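Local coordinates for polyhomeotic-proximal chromatin protein (Drosophila melanogaster, PDB 1KW4), which maintains the repressed state of homeotic genes as a Polycomb group component of the PRC1 complex, its SAM domain, the part described here, forming a helical polymer, at residues S16-V19 and D20-S23; E43-G46 and Q47-L50; R51-E54 and K55-V58. The protein carries 1 engineered substitution. All coordinates share one frame; numbering follows the deposited sequence.

Interaction 1 (S16-V19 and D20-S23)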
# COMPACT_ATOMS: atom_id res chain seq x y z
N SER A 16 -9.53 -6.28 6.94
CA SER A 16 -10.29 -7.26 6.17
C SER A 16 -9.94 -7.28 4.67
O SER A 16 -10.41 -8.15 3.93
CB SER A 16 -11.79 -7.00 6.30
OG SER A 16 -12.18 -5.85 5.55
N TRP A 17 -9.11 -6.34 4.23
CA TRP A 17 -8.74 -6.26 2.81
C TRP A 17 -7.89 -7.43 2.31
O TRP A 17 -6.95 -7.86 2.97
CB TRP A 17 -7.99 -4.96 2.51
CG TRP A 17 -8.77 -3.68 2.69
CD1 TRP A 17 -10.03 -3.53 3.21
CD2 TRP A 17 -8.30 -2.36 2.40
NE1 TRP A 17 -10.37 -2.20 3.28
CE2 TRP A 17 -9.32 -1.45 2.78
CE3 TRP A 17 -7.11 -1.84 1.86
CZ2 TRP A 17 -9.19 -0.07 2.64
CZ3 TRP A 17 -6.98 -0.47 1.72
CH2 TRP A 17 -8.01 0.41 2.11
N SER A 18 -8.23 -7.93 1.12
CA SER A 18 -7.47 -9.02 0.51
C SER A 18 -6.30 -8.42 -0.26
O SER A 18 -6.15 -7.20 -0.34
CB SER A 18 -8.36 -9.79 -0.47
OG SER A 18 -8.76 -8.95 -1.54
N VAL A 19 -5.45 -9.28 -0.84
CA VAL A 19 -4.33 -8.79 -1.64
C VAL A 19 -4.90 -8.02 -2.83
O VAL A 19 -4.39 -6.96 -3.20
CB VAL A 19 -3.44 -9.96 -2.14
CG1 VAL A 19 -2.45 -9.47 -3.20
CG2 VAL A 19 -2.67 -10.57 -0.97
N ASP A 20 -5.96 -8.55 -3.45
CA ASP A 20 -6.57 -7.87 -4.59
C ASP A 20 -7.14 -6.51 -4.19
O ASP A 20 -7.05 -5.54 -4.95
CB ASP A 20 -7.68 -8.73 -5.22
CG ASP A 20 -7.14 -9.92 -5.98
OD1 ASP A 20 -5.92 -9.96 -6.27
OD2 ASP A 20 -7.94 -10.82 -6.31
N ASP A 21 -7.74 -6.43 -3.00
CA ASP A 21 -8.30 -5.17 -2.51
C ASP A 21 -7.19 -4.12 -2.36
O ASP A 21 -7.35 -2.97 -2.75
CB ASP A 21 -8.98 -5.35 -1.14
CG ASP A 21 -10.27 -6.16 -1.22
OD1 ASP A 21 -10.94 -6.14 -2.27
OD2 ASP A 21 -10.62 -6.81 -0.20
N VAL A 22 -6.06 -4.53 -1.79
CA VAL A 22 -4.93 -3.62 -1.61
C VAL A 22 -4.40 -3.15 -2.97
O VAL A 22 -4.05 -1.98 -3.13
CB VAL A 22 -3.79 -4.30 -0.81
CG1 VAL A 22 -2.51 -3.44 -0.87
CG2 VAL A 22 -4.22 -4.50 0.64
N SER A 23 -4.35 -4.04 -3.96
CA SER A 23 -3.84 -3.66 -5.28
C SER A 23 -4.73 -2.59 -5.93
O SER A 23 -4.24 -1.72 -6.65
CB SER A 23 -3.73 -4.90 -6.19
OG SER A 23 -5.00 -5.34 -6.64
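Asp21 turns its carboxylate back toward the chain that enters the helix, so that OD2 lies 3.0 Å from Ser18 N. The N-H points almost straight at it, at 176°, and meets the oxygen from its anti side, well tilted out of the carboxylate plane. The return bond comes from the other residue: Asp21 N gives its hydrogen to Ser18 OG at 3.1 Å. Ser18 can accept it because its hydroxyl stands between its own backbone N and carbonyl carbon (chi1 64°), turned toward the amides of the first helical turn. Trp17 lies against the same aspartate by its aliphatic root, with CB of Trp17 3.8 Å from CB of Asp21. Beyond that touch the two flat groups diverge, the indole and carboxylate planes standing 81° apart, nearly perpendicular. Ser18 and Asp21 thus make a reciprocal capping box at the N-terminus of helix 19-27 of the SAM domain, with Ser18 as N-cap. The carboxylate also sits where the helix dipole would probably favour its negative charge. On the inner side Val22 comes at the edge of the indole rather than over a face: its CG2, near the ring plane, is 4.1 Å from CE3 of Trp17, and the two side chains run at about a right angle. Val22 also reaches Phe39 of helix 36-41. The indole NE1 of Trp17 is hydrogen-bonded to Pro12 O, and the ring meets that of Phe25. Regular helical bonding follows at once, Val22 N to Ser18 O and Ser23 N to Val19 O, both 3.0 Å. The hydroxyl of the same Ser23 donates to Asp20 O at 2.7 Å.

Interaction 2 (E43-G46 and Q47-L50)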
# COMPACT_ATOMS: atom_id res chain seq x y z
N GLU A 43 2.42 -10.18 -2.03
CA GLU A 43 1.21 -10.62 -1.33
C GLU A 43 0.86 -9.74 -0.13
O GLU A 43 0.64 -10.23 0.98
CB GLU A 43 1.37 -12.08 -0.90
CG GLU A 43 1.78 -12.98 -2.05
CD GLU A 43 1.93 -14.44 -1.65
OE1 GLU A 43 2.56 -14.71 -0.61
OE2 GLU A 43 1.42 -15.31 -2.39
N ILE A 44 0.78 -8.44 -0.38
CA ILE A 44 0.44 -7.48 0.66
C ILE A 44 -1.08 -7.39 0.80
O ILE A 44 -1.76 -6.85 -0.09
CB ILE A 44 0.98 -6.06 0.33
CG1 ILE A 44 2.50 -6.10 0.07
CG2 ILE A 44 0.62 -5.08 1.45
CD1 ILE A 44 3.35 -6.41 1.27
N ASP A 45 -1.63 -7.92 1.89
CA ASP A 45 -3.07 -7.81 2.13
C ASP A 45 -3.25 -6.70 3.17
O ASP A 45 -2.27 -6.04 3.53
CB ASP A 45 -3.68 -9.14 2.63
CG ASP A 45 -3.06 -9.64 3.93
OD1 ASP A 45 -2.20 -8.95 4.51
OD2 ASP A 45 -3.46 -10.74 4.36
N GLY A 46 -4.48 -6.48 3.63
CA GLY A 46 -4.73 -5.42 4.60
C GLY A 46 -3.92 -5.47 5.88
O GLY A 46 -3.42 -4.45 6.36
N GLN A 47 -3.81 -6.66 6.47
CA GLN A 47 -3.05 -6.80 7.71
C GLN A 47 -1.59 -6.39 7.50
O GLN A 47 -0.99 -5.76 8.37
CB GLN A 47 -3.13 -8.25 8.21
CG GLN A 47 -4.48 -8.61 8.81
CD GLN A 47 -4.66 -8.08 10.22
OE1 GLN A 47 -4.44 -6.90 10.49
NE2 GLN A 47 -5.06 -8.96 11.13
N ALA A 48 -1.02 -6.75 6.35
CA ALA A 48 0.36 -6.40 6.05
C ALA A 48 0.48 -4.90 5.78
O ALA A 48 1.46 -4.26 6.18
CB ALA A 48 0.86 -7.19 4.84
N LEU A 49 -0.51 -4.34 5.08
CA LEU A 49 -0.51 -2.92 4.75
C LEU A 49 -0.44 -2.04 6.01
O LEU A 49 0.22 -1.00 6.03
CB LEU A 49 -1.77 -2.57 3.95
CG LEU A 49 -1.90 -1.13 3.45
CD1 LEU A 49 -0.76 -0.80 2.49
CD2 LEU A 49 -3.25 -0.94 2.76
N LEU A 50 -1.14 -2.47 7.06
CA LEU A 50 -1.15 -1.73 8.31
C LEU A 50 0.23 -1.68 8.97
O LEU A 50 0.52 -0.77 9.75
CB LEU A 50 -2.17 -2.35 9.27
CG LEU A 50 -3.64 -2.14 8.88
CD1 LEU A 50 -4.54 -3.02 9.73
CD2 LEU A 50 -4.00 -0.67 9.06
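Asp45 and Ala48 meet in a side-chain N-cap at the start of helix 46-51 of the SAM domain: Asp45 OD1 accepts from Ala48 N at 3.1 Å. The donor stands nearly in line with the CG-OD1 bond. Asp45 reaches it because CG sits between its own backbone N and carbonyl carbon (chi1 60°), which swings the carboxylate over the amides of the first turn. The methyl of Ala48 lies close by, its CB 3.5 Å from OD1 of Asp45. The tighter packing is apolar, on the side of Ile44 and Leu49. Ile44, just past Glu43, whose positive phi makes the Schellman motif that follows helix 36-41, has CG2 anti to the backbone N and uses that branch against the new helix, 4.0 Å from Ala48 CB and 4.3 Å from Leu49 CB. Leu49 is buried, as is Gly46 at the first turn, and goes on to Val75 of helix 65-78 and to Trp17. On the outer side packing is looser: the chain of exposed Gln47, bent at chi2, carries its amide away from the cap, though it still touches Ser15. Backbone bonding begins with Leu49 N to Asp45 O at 2.9 Å. In the next bond Leu50 N donates to Gly46 O, against which Leu50 also lays its CG, 3.4 Å from that oxygen.

Interaction 3 (R51-E54 and K55-V58). Engineered in segment 51-54: Arg51 (natural residue Leu).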
# COMPACT_ATOMS: atom_id res chain seq x y z
N ARG A 51 1.08 -2.65 8.63
CA ARG A 51 2.42 -2.73 9.20
C ARG A 51 3.52 -2.09 8.35
O ARG A 51 4.63 -1.88 8.84
CB ARG A 51 2.80 -4.20 9.44
CG ARG A 51 1.93 -4.91 10.45
CD ARG A 51 2.03 -4.26 11.82
NE ARG A 51 3.40 -3.90 12.19
CZ ARG A 51 4.45 -4.72 12.16
NH1 ARG A 51 4.31 -5.98 11.76
NH2 ARG A 51 5.65 -4.28 12.53
N LEU A 52 3.21 -1.78 7.10
CA LEU A 52 4.19 -1.17 6.20
C LEU A 52 4.66 0.21 6.62
O LEU A 52 3.87 1.13 6.79
CB LEU A 52 3.64 -1.10 4.77
CG LEU A 52 3.84 -2.34 3.89
CD1 LEU A 52 3.09 -2.17 2.57
CD2 LEU A 52 5.33 -2.53 3.64
N LYS A 53 5.97 0.35 6.79
CA LYS A 53 6.57 1.62 7.17
C LYS A 53 7.34 2.15 5.96
O LYS A 53 7.61 1.41 5.02
CB LYS A 53 7.54 1.44 8.34
CG LYS A 53 6.91 0.93 9.62
CD LYS A 53 7.98 0.71 10.69
CE LYS A 53 7.38 0.23 12.00
NZ LYS A 53 8.44 -0.00 13.02
N GLU A 54 7.69 3.43 6.00
CA GLU A 54 8.44 4.04 4.92
C GLU A 54 9.71 3.24 4.59
O GLU A 54 10.05 3.06 3.43
CB GLU A 54 8.78 5.49 5.30
CG GLU A 54 9.64 6.25 4.31
CD GLU A 54 11.11 6.03 4.53
OE1 GLU A 54 11.57 6.18 5.68
OE2 GLU A 54 11.82 5.70 3.55
N LYS A 55 10.39 2.74 5.63
CA LYS A 55 11.62 1.97 5.43
C LYS A 55 11.42 0.71 4.58
O LYS A 55 12.26 0.38 3.74
CB LYS A 55 12.21 1.55 6.79
CG LYS A 55 11.44 0.43 7.48
CD LYS A 55 12.18 -0.15 8.68
CE LYS A 55 12.17 0.80 9.87
NZ LYS A 55 12.81 0.17 11.06
N HIS A 56 10.31 0.01 4.81
CA HIS A 56 10.00 -1.20 4.07
C HIS A 56 9.70 -0.91 2.60
O HIS A 56 10.11 -1.64 1.71
CB HIS A 56 8.79 -1.90 4.70
CG HIS A 56 9.01 -2.30 6.13
ND1 HIS A 56 8.02 -2.22 7.08
CD2 HIS A 56 10.10 -2.80 6.76
CE1 HIS A 56 8.49 -2.66 8.24
NE2 HIS A 56 9.75 -3.02 8.07
N LEU A 57 8.96 0.18 2.37
CA LEU A 57 8.59 0.59 1.02
C LEU A 57 9.81 1.00 0.21
O LEU A 57 10.02 0.51 -0.90
CB LEU A 57 7.60 1.76 1.09
CG LEU A 57 6.24 1.46 1.73
CD1 LEU A 57 5.47 2.75 1.98
CD2 LEU A 57 5.46 0.53 0.82
N VAL A 58 10.61 1.91 0.77
CA VAL A 58 11.80 2.41 0.09
C VAL A 58 12.92 1.37 0.02
O VAL A 58 13.41 1.06 -1.06
CB VAL A 58 12.33 3.68 0.79
CG1 VAL A 58 13.62 4.15 0.12
CG2 VAL A 58 11.28 4.78 0.72
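Lys53 O is gripped by two amides of the helix that follows it: Leu57 N donates at 3.2 Å, nearly along the C=O axis, and His56 N adds a weak, strongly bent bond. The backbone N of Lys53 is held by a side chain, donating to ND1 of His56 at 3.3 Å, a fairly straight bond (161°) whose donor lies 31° out of the imidazole plane. With CG anti to its own carbonyl carbon (chi1 -60°), His56 folds its ring back toward the loop, where ND1 can receive that N-H. Lys53 is the N-cap of helix 54-60 in the SAM domain, and the histidine, three residues on, accepts from its amide, as the matching residue of a capping box would; the lysine side chain offers no acceptor for the other half. Around the ring, Lys55 CG lies over one face, 3.6 Å above the plane and offset toward the rim. The carbonyl O of Arg51, an engineered residue, sits in plane at the edge, 3.8 Å from ND1 of His56. Replacing His56 by an alanine takes the ring away and is likely to leave the Lys53 amide without its acceptor and Lys55 CG without the face it covers. On the inner side Leu52 divides its methyls: CD2 packs 3.7 Å from His56 CB, while CD1 meets Leu57 CD2 at 4.0 Å, the two leucines crossing at about a right angle. Both leucines continue onto Phe39 of helix 36-41.

The three contacts follow one another along the chain, each at the N-terminal start of a helix in the five-helix SAM domain: helices 19-27, 46-51 and 54-60. Interactions 1 and 2 lie side by side, centres about 7 Å apart, joined by a probable hydrogen bond from Gly46 N to Trp17 O (2.9 Å) and by Val22 packing on the chain at Ile44 and Asp45. Interactions 2 and 3 are centred about 12 Å apart on consecutive helices and touch where Ile44 CG2 meets Leu52 CD1. Interactions 1 and 3 lie on opposite sides of the chain's centre, about 17 Å between centres, and the middle contact bridges them within the one small domain that forms the helical polymer.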